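Local coordinates for attachment invasion locus protein (Yersinia pestis, PDB 3QRC) that promotes the attachment and invasion of eukaryotic cells by this bacterium, and binds the sulfated heparin analogue sucrose octasulfate, at the GU4/YYJ site. Numbering follows the deposited sequence.

The GU4/YYJ site. Residues 70, 72, 96, 98, 100, 112. With GU4 (2,3,4,6-tetra-O-sulfonato-alpha-D-glucopyranose), chain B; YYJ (1,3,4,6-tetra-O-sulfo-beta-D-fructofuranose), chain C.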
loop_
_atom_site.group_PDB
_atom_site.type_symbol
_atom_site.label_atom_id
_atom_site.label_comp_id
_atom_site.label_asym_id
_atom_site.label_seq_id
_atom_site.Cartn_x
_atom_site.Cartn_y
_atom_site.Cartn_z
ATOM N N LYS A 70 9.343 8.489 1.149
ATOM C CA LYS A 70 8.526 7.692 0.242
ATOM C C LYS A 70 8.563 6.231 0.647
ATOM O O LYS A 70 9.629 5.699 0.964
ATOM C CB LYS A 70 9.063 7.801 -1.185
ATOM C CG LYS A 70 8.279 6.933 -2.184
ATOM C CD LYS A 70 8.757 7.123 -3.630
ATOM C CE LYS A 70 10.090 6.418 -3.881
ATOM N NZ LYS A 70 10.442 6.394 -5.332
ATOM N N TYR A 72 7.042 2.472 -0.918
ATOM C CA TYR A 72 6.155 1.756 -1.843
ATOM C C TYR A 72 6.319 0.268 -1.657
ATOM O O TYR A 72 7.329 -0.185 -1.126
ATOM C CB TYR A 72 6.389 2.168 -3.296
ATOM C CG TYR A 72 7.769 1.860 -3.819
ATOM C CD1 TYR A 72 8.793 2.799 -3.707
ATOM C CD2 TYR A 72 8.058 0.633 -4.416
ATOM C CE1 TYR A 72 10.066 2.519 -4.181
ATOM C CE2 TYR A 72 9.325 0.349 -4.892
ATOM C CZ TYR A 72 10.325 1.295 -4.771
ATOM O OH TYR A 72 11.597 1.023 -5.242
ATOM N N HIS A 96 9.731 -0.891 0.234
ATOM C CA HIS A 96 10.938 -0.087 0.120
ATOM C C HIS A 96 10.657 1.285 0.715
ATOM O O HIS A 96 9.699 1.961 0.317
ATOM C CB HIS A 96 11.339 0.071 -1.344
ATOM C CG HIS A 96 12.575 0.893 -1.548
ATOM N ND1 HIS A 96 13.844 0.370 -1.407
ATOM C CD2 HIS A 96 12.738 2.195 -1.867
ATOM C CE1 HIS A 96 14.734 1.311 -1.657
ATOM N NE2 HIS A 96 14.089 2.435 -1.933
ATOM N N LYS A 98 12.359 5.148 1.815
ATOM C CA LYS A 98 13.387 6.079 1.373
ATOM C C LYS A 98 13.149 7.422 2.019
ATOM O O LYS A 98 12.012 7.917 2.068
ATOM C CB LYS A 98 13.314 6.214 -0.157
ATOM C CG LYS A 98 14.204 7.297 -0.783
ATOM C CD LYS A 98 15.577 6.757 -1.127
ATOM C CE LYS A 98 16.286 7.604 -2.189
ATOM N NZ LYS A 98 15.858 7.226 -3.565
ATOM N N LYS A 100 14.890 11.229 1.650
ATOM C CA LYS A 100 15.817 11.963 0.786
ATOM C C LYS A 100 15.892 13.392 1.260
ATOM O O LYS A 100 14.866 13.991 1.592
ATOM C CB LYS A 100 15.318 11.910 -0.661
ATOM C CG LYS A 100 16.185 12.638 -1.673
ATOM C CD LYS A 100 16.025 11.987 -3.042
ATOM C CE LYS A 100 16.299 12.964 -4.173
ATOM N N SER A 112 17.759 4.462 2.719
ATOM C CA SER A 112 16.711 3.600 2.164
ATOM C C SER A 112 16.877 2.178 2.642
ATOM O O SER A 112 17.956 1.790 3.088
ATOM C CB SER A 112 16.778 3.606 0.633
ATOM O OG SER A 112 17.960 2.971 0.187
HETATM C C1 GU4 B . 15.831 5.447 -7.686
HETATM O O5 GU4 B . 16.375 4.960 -8.498
HETATM C C5 GU4 B . 17.905 4.702 -8.112
HETATM C C6 GU4 B . 18.743 4.245 -9.342
HETATM O O6 GU4 B . 18.621 2.878 -9.584
HETATM S S6 GU4 B . 18.925 2.116 -11.030
HETATM O O22 GU4 B . 18.523 3.070 -11.958
HETATM O O23 GU4 B . 18.099 0.760 -11.207
HETATM O O21 GU4 B . 20.518 2.117 -11.217
HETATM C C4 GU4 B . 18.146 3.799 -6.799
HETATM O O4 GU4 B . 19.492 3.978 -6.522
HETATM S S4 GU4 B . 20.566 2.781 -6.480
HETATM O O25 GU4 B . 20.890 2.412 -7.963
HETATM O O26 GU4 B . 19.865 1.603 -5.754
HETATM O O24 GU4 B . 21.900 3.185 -5.798
HETATM C C3 GU4 B . 17.480 4.039 -5.975
HETATM O O3 GU4 B . 17.452 3.191 -4.921
HETATM S S3 GU4 B . 17.555 3.699 -3.403
HETATM O O28 GU4 B . 16.164 4.215 -3.015
HETATM O O29 GU4 B . 17.749 2.508 -2.521
HETATM O O27 GU4 B . 18.562 4.843 -3.200
HETATM C C2 GU4 B . 15.880 4.380 -6.440
HETATM O O2 GU4 B . 15.125 4.902 -5.412
HETATM S S2 GU4 B . 13.591 4.411 -5.203
HETATM O O11 GU4 B . 12.752 4.879 -6.397
HETATM O O12 GU4 B . 13.012 5.131 -3.971
HETATM O O10 GU4 B . 13.634 2.915 -5.019
HETATM C C1 YYJ C . 14.356 7.893 -7.369
HETATM C C2 YYJ C . 15.645 7.743 -7.940
HETATM C C3 YYJ C . 16.539 8.904 -7.826
HETATM C C4 YYJ C . 16.364 9.490 -9.193
HETATM C C5 YYJ C . 16.426 8.297 -10.022
HETATM C C6 YYJ C . 17.821 7.695 -10.349
HETATM O O1 YYJ C . 14.273 8.098 -5.997
HETATM O O1S1 YYJ C . 13.632 9.239 -3.828
HETATM O O1S3 YYJ C . 20.077 8.626 -6.194
HETATM O O1S4 YYJ C . 16.042 12.206 -7.799
HETATM O O1S6 YYJ C . 21.271 9.003 -11.920
HETATM O O2 YYJ C . 16.353 6.691 -7.253
HETATM O O2S1 YYJ C . 11.948 9.197 -5.674
HETATM O O2S3 YYJ C . 17.963 8.012 -5.152
HETATM O O2S4 YYJ C . 13.911 12.535 -9.259
HETATM O O2S6 YYJ C . 20.721 6.543 -11.067
HETATM O O3 YYJ C . 17.847 8.549 -7.568
HETATM O O3S1 YYJ C . 14.001 10.796 -5.719
HETATM O O3S3 YYJ C . 18.190 10.381 -5.756
HETATM O O3S4 YYJ C . 16.381 12.233 -10.299
HETATM O O3S6 YYJ C . 20.852 8.481 -9.333
HETATM O O4 YYJ C . 15.184 10.217 -9.304
HETATM O O5 YYJ C . 15.524 7.478 -9.268
HETATM O O6 YYJ C . 18.802 8.350 -11.162
HETATM S S1 YYJ C . 13.469 9.370 -5.307
HETATM S S3 YYJ C . 18.549 8.935 -6.195
HETATM S S4 YYJ C . 15.351 11.830 -9.159
HETATM S S6 YYJ C . 20.450 8.131 -10.855
HETATM O O HOH W 1 19.224 5.726 -0.656
#
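Sucrose octasulfate, a heparin analogue built of GU4 and YYJ, lies on a patch of basic and hydroxyl side chains that grip its sulfates. Lys98 is the central prong: CG is anti to the backbone N, and bends at chi2 (89°) and chi4 (-83°) bring the terminal NZ between the two sugars. Lys98 NZ donates to the 3-sulfate oxygen O2S3 of YYJ at 2.8 Å and also bonds YYJ O1 and O1S1. On the glucose side Lys98 NZ forms a salt bridge with O28 of the GU4 3-sulfate at 3.1 Å. His96 meets the same oxygen edge-on: NE2 lies 2.9 Å from GU4 O28, which sits 12° out of the ring plane. Across that sulfate, Ser112 OG donates to O29 of GU4 at 2.8 Å, and a water links OG to O27. Gripped at different oxygens, the sulfate is probably limited in its rotation. Tyr72 reaches GU4 O10 of the 2-sulfate tip-on through OH at 2.8 Å; CB of His96 lies over one face of its ring, toward the rim. Lys70, bent at its third torsion, brings NZ to O11 of GU4 at 3.0 Å and to O2S1 of the YYJ 1-sulfate at 3.2 Å. YYJ is poorly ordered, and the incomplete Lys100 shows only carbon contacts to it. The clustered sulfates probably favour protonated lysines. The site spans strands 65-81, 86-103 and 108-124 of the outer-membrane beta-barrel, towards the end opposite the chain termini.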